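Local structure of putative aldo/keto reductase (Salmonella enterica subsp. enterica serovar Typhimurium, 4R9O) at residues V49-H54 with Q82-C87; G100-D105 with I130-P135; Q183-P188 with M210-L215; Q62-F67 with L117-T122. The protein probably acts as an NADP-dependent oxidoreductase of the aldo/keto reductase family, although its substrate is not established. All coordinates share one frame; numbering follows the deposited sequence.

Contact 1. Residues V49-H54 with Q82-C87; sequences VTTVDH and QIVTKC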
loop_
_atom_site.group_PDB
_atom_site.type_symbol
_atom_site.label_atom_id
_atom_site.label_comp_id
_atom_site.label_asym_id
_atom_site.label_seq_id
_atom_site.Cartn_x
_atom_site.Cartn_y
_atom_site.Cartn_z
ATOM N N VAL C 49 30.781 26.409 -12.755
ATOM C CA VAL C 49 29.922 26.063 -11.625
ATOM C C VAL C 49 30.043 27.127 -10.532
ATOM O O VAL C 49 30.998 27.122 -9.754
ATOM C CB VAL C 49 30.275 24.682 -11.045
ATOM C CG1 VAL C 49 29.334 24.334 -9.885
ATOM C CG2 VAL C 49 30.224 23.620 -12.137
ATOM N N THR C 50 29.078 28.042 -10.483
ATOM C CA THR C 50 29.139 29.158 -9.548
ATOM C C THR C 50 28.210 29.014 -8.339
ATOM O O THR C 50 28.438 29.629 -7.295
ATOM C CB THR C 50 28.813 30.482 -10.264
ATOM O OG1 THR C 50 27.482 30.426 -10.791
ATOM C CG2 THR C 50 29.813 30.737 -11.404
ATOM N N THR C 51 27.153 28.219 -8.477
ATOM C CA THR C 51 26.194 28.061 -7.393
ATOM C C THR C 51 26.573 26.901 -6.476
ATOM O O THR C 51 26.875 25.802 -6.945
ATOM C CB THR C 51 24.765 27.819 -7.921
ATOM O OG1 THR C 51 24.457 28.764 -8.954
ATOM C CG2 THR C 51 23.768 27.972 -6.780
ATOM N N VAL C 52 26.564 27.147 -5.168
ATOM C CA VAL C 52 26.980 26.132 -4.205
ATOM C C VAL C 52 25.900 25.929 -3.139
ATOM O O VAL C 52 25.216 26.869 -2.715
ATOM C CB VAL C 52 28.326 26.488 -3.526
ATOM C CG1 VAL C 52 29.456 26.606 -4.575
ATOM C CG2 VAL C 52 28.208 27.771 -2.736
ATOM N N ASP C 53 25.746 24.686 -2.716
ATOM C CA ASP C 53 24.632 24.323 -1.857
ATOM C C ASP C 53 25.117 23.845 -0.491
ATOM O O ASP C 53 25.911 22.908 -0.395
ATOM C CB ASP C 53 23.778 23.250 -2.543
ATOM C CG ASP C 53 22.573 22.857 -1.715
ATOM O OD1 ASP C 53 21.558 23.585 -1.764
ATOM O OD2 ASP C 53 22.656 21.830 -1.011
ATOM N N HIS C 54 24.628 24.508 0.555
ATOM C CA HIS C 54 24.993 24.226 1.949
ATOM C C HIS C 54 23.757 24.012 2.823
ATOM O O HIS C 54 22.634 24.192 2.360
ATOM C CB HIS C 54 25.824 25.378 2.531
ATOM C CG HIS C 54 27.243 25.406 2.039
ATOM N ND1 HIS C 54 28.247 24.689 2.645
ATOM C CD2 HIS C 54 27.809 26.055 0.998
ATOM C CE1 HIS C 54 29.384 24.894 1.993
ATOM N NE2 HIS C 54 29.143 25.722 0.990
ATOM N N GLN C 82 27.218 31.998 -6.027
ATOM C CA GLN C 82 25.884 32.133 -5.456
ATOM C C GLN C 82 25.784 31.085 -4.357
ATOM O O GLN C 82 25.871 29.884 -4.619
ATOM C CB GLN C 82 24.779 31.947 -6.499
ATOM C CG GLN C 82 24.816 32.946 -7.639
ATOM C CD GLN C 82 25.837 32.550 -8.678
ATOM O OE1 GLN C 82 26.596 33.386 -9.181
ATOM N NE2 GLN C 82 25.878 31.259 -8.993
ATOM N N ILE C 83 25.639 31.540 -3.122
ATOM C CA ILE C 83 25.602 30.629 -1.997
ATOM C C ILE C 83 24.185 30.369 -1.522
ATOM O O ILE C 83 23.431 31.292 -1.210
ATOM C CB ILE C 83 26.418 31.143 -0.819
ATOM C CG1 ILE C 83 27.853 31.420 -1.275
ATOM C CG2 ILE C 83 26.374 30.112 0.313
ATOM C CD1 ILE C 83 28.739 31.988 -0.193
ATOM N N VAL C 84 23.841 29.092 -1.479
ATOM C CA VAL C 84 22.530 28.653 -1.039
ATOM C C VAL C 84 22.722 27.883 0.250
ATOM O O VAL C 84 23.572 26.993 0.318
ATOM C CB VAL C 84 21.832 27.746 -2.076
ATOM C CG1 VAL C 84 20.444 27.308 -1.558
ATOM C CG2 VAL C 84 21.710 28.435 -3.440
ATOM N N THR C 85 21.950 28.217 1.277
ATOM C CA THR C 85 21.979 27.402 2.479
ATOM C C THR C 85 20.569 27.192 3.033
ATOM O O THR C 85 19.587 27.679 2.459
ATOM C CB THR C 85 22.901 28.008 3.558
ATOM O OG1 THR C 85 23.086 27.048 4.606
ATOM C CG2 THR C 85 22.326 29.304 4.118
ATOM N N LYS C 86 20.468 26.425 4.116
ATOM C CA LYS C 86 19.171 25.981 4.617
ATOM C C LYS C 86 19.123 25.935 6.127
ATOM O O LYS C 86 20.157 25.868 6.783
ATOM C CB LYS C 86 18.815 24.583 4.089
ATOM C CG LYS C 86 19.248 24.253 2.687
ATOM C CD LYS C 86 18.768 22.851 2.326
ATOM C CE LYS C 86 19.365 22.360 1.021
ATOM N NZ LYS C 86 20.842 22.165 1.114
ATOM N N CYS C 87 17.902 25.940 6.662
ATOM C CA CYS C 87 17.653 25.712 8.077
ATOM C C CYS C 87 16.288 25.039 8.240
ATOM O O CYS C 87 15.509 24.979 7.287
ATOM C CB CYS C 87 17.703 27.021 8.869
ATOM S SG CYS C 87 16.359 28.178 8.515
#
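Lys86 folds its side chain back over the carbonyl end of His54, with Lys86 CG 3.4 Å from His54 O, and carries its amine across to Asp53. The chain is extended as far as CE and turns only at its last torsion (chi4 66°), which sets Lys86 NZ between two acceptors. One is Asp53 OD2 at 2.8 Å, a salt bridge entered on the syn side of the carboxylate but 24° out of its plane. The other is His54 O, 3.0 Å from Lys86 NZ, approached from above the carbonyl plane. A third bond, to the hydroxyl of Tyr58, the probable proton donor, completes the grip on the amine; this Asp-Lys-Tyr grouping matches that of the catalytic tetrad of aldo/keto reductases. Behind it the backbones form a parallel ladder. Gln82 N binds Thr50 O, Val52 N binds Gln82 O at 2.9 Å, Val84 N binds Val52 O, and His54 N closes the series on Val84 O at 2.7 Å. Side chains pack on both faces of this ladder: Thr51 CG2 lies against Val84 CG2 at 4.0 Å on the face that also carries Asp53, while Val52 CG2 meets Ile83 CG1 at 3.9 Å on the other. The two strands run at 19° to each other as neighbouring staves of the barrel. Strand 16-23 flanks 51-53 and sends Phe17 onto Thr51 and Val84, strand 125-130 pairs with 82-90 on its far edge, and helix 106-119 lies against Thr85 and Cys87.

Contact 2. Residues G100-D105 with I130-P135; sequences GHYITD and IHRPDP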
loop_
_atom_site.group_PDB
_atom_site.type_symbol
_atom_site.label_atom_id
_atom_site.label_comp_id
_atom_site.label_asym_id
_atom_site.label_seq_id
_atom_site.Cartn_x
_atom_site.Cartn_y
_atom_site.Cartn_z
ATOM N N GLY C 100 16.064 13.919 16.850
ATOM C CA GLY C 100 15.946 14.690 15.624
ATOM C C GLY C 100 14.539 15.255 15.508
ATOM O O GLY C 100 13.575 14.570 15.817
ATOM N N HIS C 101 14.427 16.517 15.093
ATOM C CA HIS C 101 13.129 17.141 14.855
ATOM C C HIS C 101 13.273 18.375 13.964
ATOM O O HIS C 101 14.331 18.619 13.364
ATOM C CB HIS C 101 12.437 17.511 16.181
ATOM C CG HIS C 101 13.164 18.540 16.997
ATOM N ND1 HIS C 101 14.307 18.254 17.712
ATOM C CD2 HIS C 101 12.887 19.846 17.232
ATOM C CE1 HIS C 101 14.714 19.346 18.339
ATOM N NE2 HIS C 101 13.871 20.324 18.064
ATOM N N TYR C 102 12.200 19.149 13.881
ATOM C CA TYR C 102 12.169 20.339 13.044
ATOM C C TYR C 102 11.968 21.576 13.887
ATOM O O TYR C 102 11.272 21.534 14.901
ATOM C CB TYR C 102 11.045 20.248 12.011
ATOM C CG TYR C 102 11.137 19.077 11.075
ATOM C CD1 TYR C 102 12.324 18.777 10.412
ATOM C CD2 TYR C 102 10.036 18.270 10.849
ATOM C CE1 TYR C 102 12.394 17.700 9.548
ATOM C CE2 TYR C 102 10.097 17.200 9.991
ATOM C CZ TYR C 102 11.270 16.917 9.342
ATOM O OH TYR C 102 11.312 15.834 8.497
ATOM N N ILE C 103 12.594 22.675 13.476
ATOM C CA ILE C 103 12.388 23.963 14.120
ATOM C C ILE C 103 12.236 25.009 13.029
ATOM O O ILE C 103 13.191 25.296 12.303
ATOM C CB ILE C 103 13.566 24.361 15.063
ATOM C CG1 ILE C 103 13.887 23.257 16.082
ATOM C CG2 ILE C 103 13.250 25.674 15.789
ATOM C CD1 ILE C 103 15.161 23.551 16.923
ATOM N N THR C 104 11.034 25.565 12.896
ATOM C CA THR C 104 10.795 26.570 11.875
ATOM C C THR C 104 10.193 27.851 12.441
ATOM O O THR C 104 9.545 28.609 11.722
ATOM C CB THR C 104 9.880 26.029 10.749
ATOM O OG1 THR C 104 8.674 25.480 11.310
ATOM C CG2 THR C 104 10.604 24.954 9.949
ATOM N N ASP C 105 10.412 28.092 13.728
ATOM C CA ASP C 105 9.982 29.332 14.354
ATOM C C ASP C 105 10.776 30.526 13.811
ATOM O O ASP C 105 11.892 30.372 13.305
ATOM C CB ASP C 105 10.130 29.230 15.878
ATOM C CG ASP C 105 9.379 28.028 16.458
ATOM O OD1 ASP C 105 8.192 27.835 16.108
ATOM O OD2 ASP C 105 9.979 27.261 17.245
ATOM N N ILE C 130 13.955 26.649 3.528
ATOM C CA ILE C 130 13.425 25.762 4.556
ATOM C C ILE C 130 13.752 24.332 4.124
ATOM O O ILE C 130 13.328 23.871 3.050
ATOM C CB ILE C 130 11.891 25.920 4.755
ATOM C CG1 ILE C 130 11.507 27.395 4.898
ATOM C CG2 ILE C 130 11.419 25.115 5.976
ATOM C CD1 ILE C 130 12.040 28.047 6.193
ATOM N N HIS C 131 14.507 23.636 4.965
ATOM C CA HIS C 131 15.128 22.367 4.597
ATOM C C HIS C 131 14.105 21.254 4.384
ATOM O O HIS C 131 14.230 20.428 3.467
ATOM C CB HIS C 131 16.124 21.964 5.686
ATOM C CG HIS C 131 17.223 21.056 5.215
ATOM N ND1 HIS C 131 18.419 20.937 5.883
ATOM C CD2 HIS C 131 17.294 20.220 4.150
ATOM C CE1 HIS C 131 19.192 20.070 5.247
ATOM N NE2 HIS C 131 18.532 19.619 4.196
ATOM N N ARG C 132 13.081 21.252 5.227
ATOM C CA ARG C 132 12.065 20.216 5.155
ATOM C C ARG C 132 10.714 20.763 5.630
ATOM O O ARG C 132 10.672 21.682 6.454
ATOM C CB ARG C 132 12.498 18.990 5.974
ATOM C CG ARG C 132 12.419 17.694 5.141
ATOM C CD ARG C 132 13.418 16.602 5.505
ATOM N NE ARG C 132 14.328 16.332 4.390
ATOM C CZ ARG C 132 15.634 16.085 4.509
ATOM N NH1 ARG C 132 16.199 16.022 5.706
ATOM N NH2 ARG C 132 16.375 15.869 3.429
ATOM N N PRO C 133 9.610 20.215 5.091
ATOM C CA PRO C 133 8.295 20.636 5.578
ATOM C C PRO C 133 8.072 20.158 7.011
ATOM O O PRO C 133 8.274 18.992 7.338
ATOM C CB PRO C 133 7.324 19.972 4.606
ATOM C CG PRO C 133 8.054 18.809 4.058
ATOM C CD PRO C 133 9.503 19.238 3.992
ATOM N N ASP C 134 7.670 21.095 7.854
ATOM C CA ASP C 134 7.493 20.875 9.273
ATOM C C ASP C 134 5.995 20.913 9.589
ATOM O O ASP C 134 5.342 21.909 9.313
ATOM C CB ASP C 134 8.281 21.956 10.016
ATOM C CG ASP C 134 8.004 22.003 11.504
ATOM O OD1 ASP C 134 7.587 20.988 12.100
ATOM O OD2 ASP C 134 8.257 23.079 12.082
ATOM N N PRO C 135 5.438 19.821 10.136
ATOM C CA PRO C 135 4.007 19.834 10.475
ATOM C C PRO C 135 3.655 21.003 11.399
ATOM O O PRO C 135 2.510 21.450 11.399
ATOM C CB PRO C 135 3.801 18.498 11.193
ATOM C CG PRO C 135 5.163 18.151 11.714
ATOM C CD PRO C 135 6.092 18.601 10.631
#
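Tyr102 sets its ring against residues 132-135, part of the loop that leaves strand 125-130 at the C-terminal, active-site end of the TIM barrel. Three residues, Tyr102, Asp134 and Thr104, account for most of the buried surface. The tyrosine points toward the loop, and its outer atoms touch Arg132, Pro133 and Pro135: OH reaches the aliphatic Arg132 CD at 3.7 Å, CE1 approaches Arg132 CB, CE2 comes 3.7 Å from Pro133 O, and CD2 packs on Pro135 CD at 4.0 Å. Near the root of the ring, Asp134 OD1 sits at the edge, close to the ring plane and 3.5 Å from Tyr102 CB; the two side chains lie alongside each other and point opposite ways, with ring and carboxylate planes 55° apart. With its CG anti to the backbone N (chi1 170°), Asp134 extends between Tyr102 and Thr104. Its OD1 accepts a bond from Leu136 N within its own loop, while OD2 has a salt-bridge partner in Arg285 of a second subunit, which also pairs with Asp105. The carboxylate is thus held from within the chain and across the subunit interface. Below it, Thr104 CG2 packs on Ile130 CG2 at 4.1 Å. The single hydrogen bond between the segments runs from Thr104 OG1 to the anti lone pair of Asp134 OD2, at 2.6 Å.

Contact 3. Residues Q183-P188 with M210-L215; sequences QVEISP and MAWSCL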
loop_
_atom_site.group_PDB
_atom_site.type_symbol
_atom_site.label_atom_id
_atom_site.label_comp_id
_atom_site.label_asym_id
_atom_site.label_seq_id
_atom_site.Cartn_x
_atom_site.Cartn_y
_atom_site.Cartn_z
ATOM N N GLN C 183 13.729 22.433 -3.784
ATOM C CA GLN C 183 14.810 21.486 -3.958
ATOM C C GLN C 183 14.302 20.080 -3.653
ATOM O O GLN C 183 13.861 19.803 -2.533
ATOM C CB GLN C 183 15.989 21.872 -3.051
ATOM C CG GLN C 183 17.264 21.137 -3.359
ATOM C CD GLN C 183 18.435 21.614 -2.522
ATOM O OE1 GLN C 183 19.029 20.835 -1.771
ATOM N NE2 GLN C 183 18.803 22.886 -2.680
ATOM N N VAL C 184 14.337 19.193 -4.644
ATOM C CA VAL C 184 13.711 17.885 -4.469
ATOM C C VAL C 184 14.523 16.728 -5.028
ATOM O O VAL C 184 15.447 16.937 -5.822
ATOM C CB VAL C 184 12.314 17.847 -5.125
ATOM C CG1 VAL C 184 11.372 18.864 -4.457
ATOM C CG2 VAL C 184 12.423 18.103 -6.608
ATOM N N GLU C 185 14.160 15.510 -4.622
ATOM C CA GLU C 185 14.899 14.320 -5.038
ATOM C C GLU C 185 14.430 13.805 -6.394
ATOM O O GLU C 185 13.242 13.522 -6.576
ATOM C CB GLU C 185 14.778 13.201 -3.997
ATOM C CG GLU C 185 15.593 11.960 -4.393
ATOM C CD GLU C 185 15.601 10.880 -3.324
ATOM O OE1 GLU C 185 14.939 11.074 -2.280
ATOM O OE2 GLU C 185 16.259 9.834 -3.540
ATOM N N ILE C 186 15.366 13.686 -7.340
ATOM C CA ILE C 186 15.062 13.209 -8.691
ATOM C C ILE C 186 16.170 12.324 -9.248
ATOM O O ILE C 186 17.319 12.747 -9.339
ATOM C CB ILE C 186 14.866 14.364 -9.698
ATOM C CG1 ILE C 186 13.964 15.460 -9.129
ATOM C CG2 ILE C 186 14.328 13.816 -11.021
ATOM C CD1 ILE C 186 13.874 16.704 -9.986
ATOM N N SER C 187 15.815 11.104 -9.636
ATOM C CA SER C 187 16.748 10.189 -10.280
ATOM C C SER C 187 15.956 9.066 -10.933
ATOM O O SER C 187 14.764 8.917 -10.660
ATOM C CB SER C 187 17.746 9.625 -9.269
ATOM O OG SER C 187 17.165 8.579 -8.518
ATOM N N PRO C 188 16.602 8.270 -11.798
ATOM C CA PRO C 188 15.893 7.092 -12.313
ATOM C C PRO C 188 15.524 6.131 -11.177
ATOM O O PRO C 188 14.585 5.348 -11.304
ATOM C CB PRO C 188 16.911 6.451 -13.274
ATOM C CG PRO C 188 17.822 7.568 -13.672
ATOM C CD PRO C 188 17.900 8.482 -12.473
ATOM N N MET C 210 16.138 22.593 -7.846
ATOM C CA MET C 210 17.463 22.006 -7.654
ATOM C C MET C 210 17.246 20.540 -7.296
ATOM O O MET C 210 16.401 20.219 -6.455
ATOM C CB MET C 210 18.251 22.719 -6.551
ATOM C CG MET C 210 18.398 24.224 -6.754
ATOM S SD MET C 210 18.978 25.065 -5.268
ATOM C CE MET C 210 20.644 24.405 -5.135
ATOM N N ALA C 211 17.990 19.648 -7.934
ATOM C CA ALA C 211 17.740 18.220 -7.787
ATOM C C ALA C 211 18.847 17.553 -6.971
ATOM O O ALA C 211 20.037 17.649 -7.316
ATOM C CB ALA C 211 17.602 17.562 -9.161
ATOM N N TRP C 212 18.465 16.893 -5.875
ATOM C CA TRP C 212 19.457 16.171 -5.088
ATOM C C TRP C 212 19.264 14.652 -5.207
ATOM O O TRP C 212 18.231 14.169 -5.708
ATOM C CB TRP C 212 19.453 16.644 -3.614
ATOM C CG TRP C 212 18.174 16.506 -2.845
ATOM C CD1 TRP C 212 17.136 17.397 -2.807
ATOM C CD2 TRP C 212 17.814 15.436 -1.959
ATOM N NE1 TRP C 212 16.146 16.937 -1.964
ATOM C CE2 TRP C 212 16.538 15.736 -1.433
ATOM C CE3 TRP C 212 18.443 14.250 -1.560
ATOM C CZ2 TRP C 212 15.876 14.886 -0.547
ATOM C CZ3 TRP C 212 17.784 13.412 -0.671
ATOM C CH2 TRP C 212 16.515 13.736 -0.176
ATOM N N SER C 213 20.294 13.920 -4.781
ATOM C CA SER C 213 20.396 12.466 -4.947
ATOM C C SER C 213 20.242 12.013 -6.400
ATOM O O SER C 213 19.620 10.989 -6.693
ATOM C CB SER C 213 19.379 11.756 -4.057
ATOM O OG SER C 213 19.946 11.523 -2.783
ATOM N N CYS C 214 20.870 12.763 -7.298
ATOM C CA CYS C 214 20.768 12.519 -8.725
ATOM C C CYS C 214 21.233 11.121 -9.128
ATOM O O CYS C 214 20.737 10.557 -10.097
ATOM C CB CYS C 214 21.566 13.585 -9.475
ATOM S SG CYS C 214 20.902 15.267 -9.262
ATOM N N LEU C 215 22.165 10.554 -8.369
ATOM C CA LEU C 215 22.689 9.224 -8.658
ATOM C C LEU C 215 22.156 8.167 -7.689
ATOM O O LEU C 215 22.812 7.151 -7.436
ATOM C CB LEU C 215 24.216 9.244 -8.626
ATOM C CG LEU C 215 24.854 10.173 -9.666
ATOM C CD1 LEU C 215 26.374 10.151 -9.566
ATOM C CD2 LEU C 215 24.402 9.817 -11.075
#
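Trp212 holds CG between its backbone N and carbonyl carbon (chi1 59°), which folds the indole back against Val184 and Glu185; Glu185, with CG anti to the backbone N (chi1 -178°), runs out extended beneath it. The result is a CH-pi contact: Glu185 CB lies 4.0 Å from the centroid of the six-membered ring of Trp212, almost on the ring normal. Farther out, Glu185 OE1 reaches Trp212 CH2 at 3.7 Å and Glu185 OE2 comes against Ser213 CB. Gln183 O lies at the indole edge, and Trp212 NE1 makes a weak hydrogen bond to Asn162 OD1. Strands 182-185 and 210-212 are joined by helix 198-205 as one beta-alpha-beta unit of the TIM barrel, and their parallel pairing is short. Val184 N binds Met210 O at 2.9 Å and Trp212 N binds Val184 O at 3.0 Å, after which the bond from Ile186 N to Trp212 O is weak. Trp212, at the end of its strand, and the following residues 213-215 belong to the probable NADP site. Beside Trp212, Gln183 stretches across Met210, its NE2 3.4 Å from Met210 SD and hydrogen-bonded to Asp53 OD1. On the face shared by Val184 and Ala211, Ile186 CD1 rests 3.9 Å from Ala211 CB. Beyond the strands, Ser187 CB comes 3.2 Å from Cys214 O, a buried carbonyl with no polar partner in the model.

Contact 4. Residues Q62-F67 with L117-T122; sequences QCEAAF and LKNLAT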
loop_
_atom_site.group_PDB
_atom_site.type_symbol
_atom_site.label_atom_id
_atom_site.label_comp_id
_atom_site.label_asym_id
_atom_site.label_seq_id
_atom_site.Cartn_x
_atom_site.Cartn_y
_atom_site.Cartn_z
ATOM N N GLN C 62 29.183 21.435 10.737
ATOM C CA GLN C 62 30.587 21.794 10.524
ATOM C C GLN C 62 30.927 22.257 9.113
ATOM O O GLN C 62 31.933 22.954 8.922
ATOM C CB GLN C 62 31.498 20.613 10.857
ATOM C CG GLN C 62 31.575 20.241 12.312
ATOM C CD GLN C 62 32.449 19.019 12.511
ATOM O OE1 GLN C 62 32.012 17.888 12.291
ATOM N NE2 GLN C 62 33.699 19.240 12.899
ATOM N N CYS C 63 30.129 21.855 8.124
ATOM C CA CYS C 63 30.496 22.096 6.725
ATOM C C CYS C 63 30.490 23.573 6.364
ATOM O O CYS C 63 31.359 24.020 5.619
ATOM C CB CYS C 63 29.569 21.341 5.767
ATOM S SG CYS C 63 29.889 19.563 5.676
ATOM N N GLU C 64 29.515 24.324 6.872
ATOM C CA GLU C 64 29.461 25.761 6.583
ATOM C C GLU C 64 30.754 26.449 7.017
ATOM O O GLU C 64 31.356 27.193 6.249
ATOM C CB GLU C 64 28.263 26.428 7.271
ATOM C CG GLU C 64 26.962 26.359 6.473
ATOM C CD GLU C 64 25.789 27.001 7.208
ATOM O OE1 GLU C 64 25.862 27.161 8.450
ATOM O OE2 GLU C 64 24.786 27.343 6.539
ATOM N N ALA C 65 31.183 26.173 8.244
ATOM C CA ALA C 65 32.365 26.814 8.802
ATOM C C ALA C 65 33.630 26.409 8.060
ATOM O O ALA C 65 34.556 27.207 7.924
ATOM C CB ALA C 65 32.499 26.482 10.287
ATOM N N ALA C 66 33.690 25.159 7.617
ATOM C CA ALA C 66 34.841 24.695 6.843
ATOM C C ALA C 66 34.912 25.454 5.518
ATOM O O ALA C 66 35.996 25.806 5.038
ATOM C CB ALA C 66 34.765 23.202 6.601
ATOM N N PHE C 67 33.749 25.734 4.947
ATOM C CA PHE C 67 33.683 26.487 3.704
ATOM C C PHE C 67 34.125 27.934 3.908
ATOM O O PHE C 67 34.861 28.485 3.093
ATOM C CB PHE C 67 32.267 26.452 3.127
ATOM C CG PHE C 67 32.206 26.807 1.673
ATOM C CD1 PHE C 67 32.397 25.832 0.703
ATOM C CD2 PHE C 67 31.973 28.115 1.272
ATOM C CE1 PHE C 67 32.347 26.155 -0.647
ATOM C CE2 PHE C 67 31.927 28.444 -0.082
ATOM C CZ PHE C 67 32.106 27.461 -1.039
ATOM N N LEU C 117 25.872 33.238 8.065
ATOM C CA LEU C 117 26.719 34.367 7.686
ATOM C C LEU C 117 28.076 34.344 8.385
ATOM O O LEU C 117 29.109 34.576 7.755
ATOM C CB LEU C 117 26.022 35.691 7.989
ATOM C CG LEU C 117 24.802 36.032 7.137
ATOM C CD1 LEU C 117 24.336 37.457 7.436
ATOM C CD2 LEU C 117 25.137 35.876 5.668
ATOM N N LYS C 118 28.074 34.087 9.688
ATOM C CA LYS C 118 29.317 34.033 10.440
ATOM C C LYS C 118 30.171 32.834 10.024
ATOM O O LYS C 118 31.387 32.963 9.843
ATOM C CB LYS C 118 29.033 33.986 11.941
ATOM C CG LYS C 118 28.353 35.229 12.484
ATOM C CD LYS C 118 28.029 35.069 13.961
ATOM C CE LYS C 118 27.350 36.308 14.536
ATOM N NZ LYS C 118 27.032 36.147 15.987
ATOM N N ASN C 119 29.539 31.673 9.877
ATOM C CA ASN C 119 30.239 30.462 9.449
ATOM C C ASN C 119 30.893 30.602 8.086
ATOM O O ASN C 119 32.077 30.294 7.920
ATOM C CB ASN C 119 29.287 29.269 9.419
ATOM C CG ASN C 119 28.872 28.837 10.798
ATOM O OD1 ASN C 119 29.564 29.115 11.770
ATOM N ND2 ASN C 119 27.745 28.155 10.894
ATOM N N LEU C 120 30.113 31.072 7.119
ATOM C CA LEU C 120 30.572 31.195 5.739
ATOM C C LEU C 120 31.482 32.409 5.539
ATOM O O LEU C 120 32.013 32.613 4.449
ATOM C CB LEU C 120 29.372 31.276 4.791
ATOM C CG LEU C 120 28.478 30.027 4.747
ATOM C CD1 LEU C 120 27.120 30.307 4.094
ATOM C CD2 LEU C 120 29.192 28.882 4.029
ATOM N N ALA C 121 31.644 33.205 6.593
ATOM C CA ALA C 121 32.449 34.428 6.570
ATOM C C ALA C 121 32.032 35.371 5.442
ATOM O O ALA C 121 32.867 35.820 4.651
ATOM C CB ALA C 121 33.944 34.089 6.460
ATOM N N THR C 122 30.738 35.675 5.385
ATOM C CA THR C 122 30.196 36.575 4.370
ATOM C C THR C 122 29.024 37.372 4.949
ATOM O O THR C 122 28.429 36.965 5.949
ATOM C CB THR C 122 29.734 35.805 3.117
ATOM O OG1 THR C 122 29.370 36.737 2.092
ATOM C CG2 THR C 122 28.532 34.916 3.442
HETATM O O HOH W 1 34.483 29.739 9.224
#
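Ala65 and Asn119 bring the two backbones together, their CA atoms 4.3 Å apart, where the first turns of helix 63-73 meet the end of helix 106-119. Both belong to the layer of helices outside the TIM barrel, and the second ends in a Schellman motif, Ala121 taking positive phi while Thr122 N bonds back to Leu117 O. Around this approach, Glu64 and Phe67 from helix 63-73 meet Asn119 and Leu120. Asn119 points toward helix 63-73, its CB 3.7 Å from Glu64 CB, and its ND2 donates to Glu64 OE1 at 3.2 Å. That bond is nearly straight (169°) and lies in the plane of the amide, but it meets the anti side of Glu64 OE1 24° out of the carboxylate plane. The other oxygen, Glu64 OE2, is taken by the hydroxyls of Thr85 and Ser116, so one carboxylate ties helix 63-73 both to strand 82-90 and to helix 106-119. Below this polar pair, Leu120 makes its contact through one methyl: CD2 comes 3.5 Å from Glu64 O and 4.0 Å from Phe67 CD2. Phe67 has its CG anti to the backbone N (chi1 -161°), which turns the ring inward, where it meets the rings of His54 and Tyr24 edge-to-face. On the side of Ala65, one water bridges the backbones by donating to both Ala65 O and Asn119 O, each 2.8 Å away.

All four contacts belong to one TIM barrel. Contacts 1 and 3 are parallel strand pairs of its sheet, their centres about 16 Å apart, and touch where Gln183 reaches Asp53 and Lys86. Contact 4 joins two outer helices, its centre about 12 Å from that of contact 1; along the chain these two interleave, as do contacts 2 and 4. Contact 2 joins strand 101-102, an antiparallel neighbour of 82-90, to the loop after 125-130, and touches contact 1 mainly through His131. Contacts 2 and 3 meet at Arg132 and Trp212. Contacts 1, 2 and 3 thus gather around the probable catalytic and NADP sites, while contact 4 packs outer helices against the sheet.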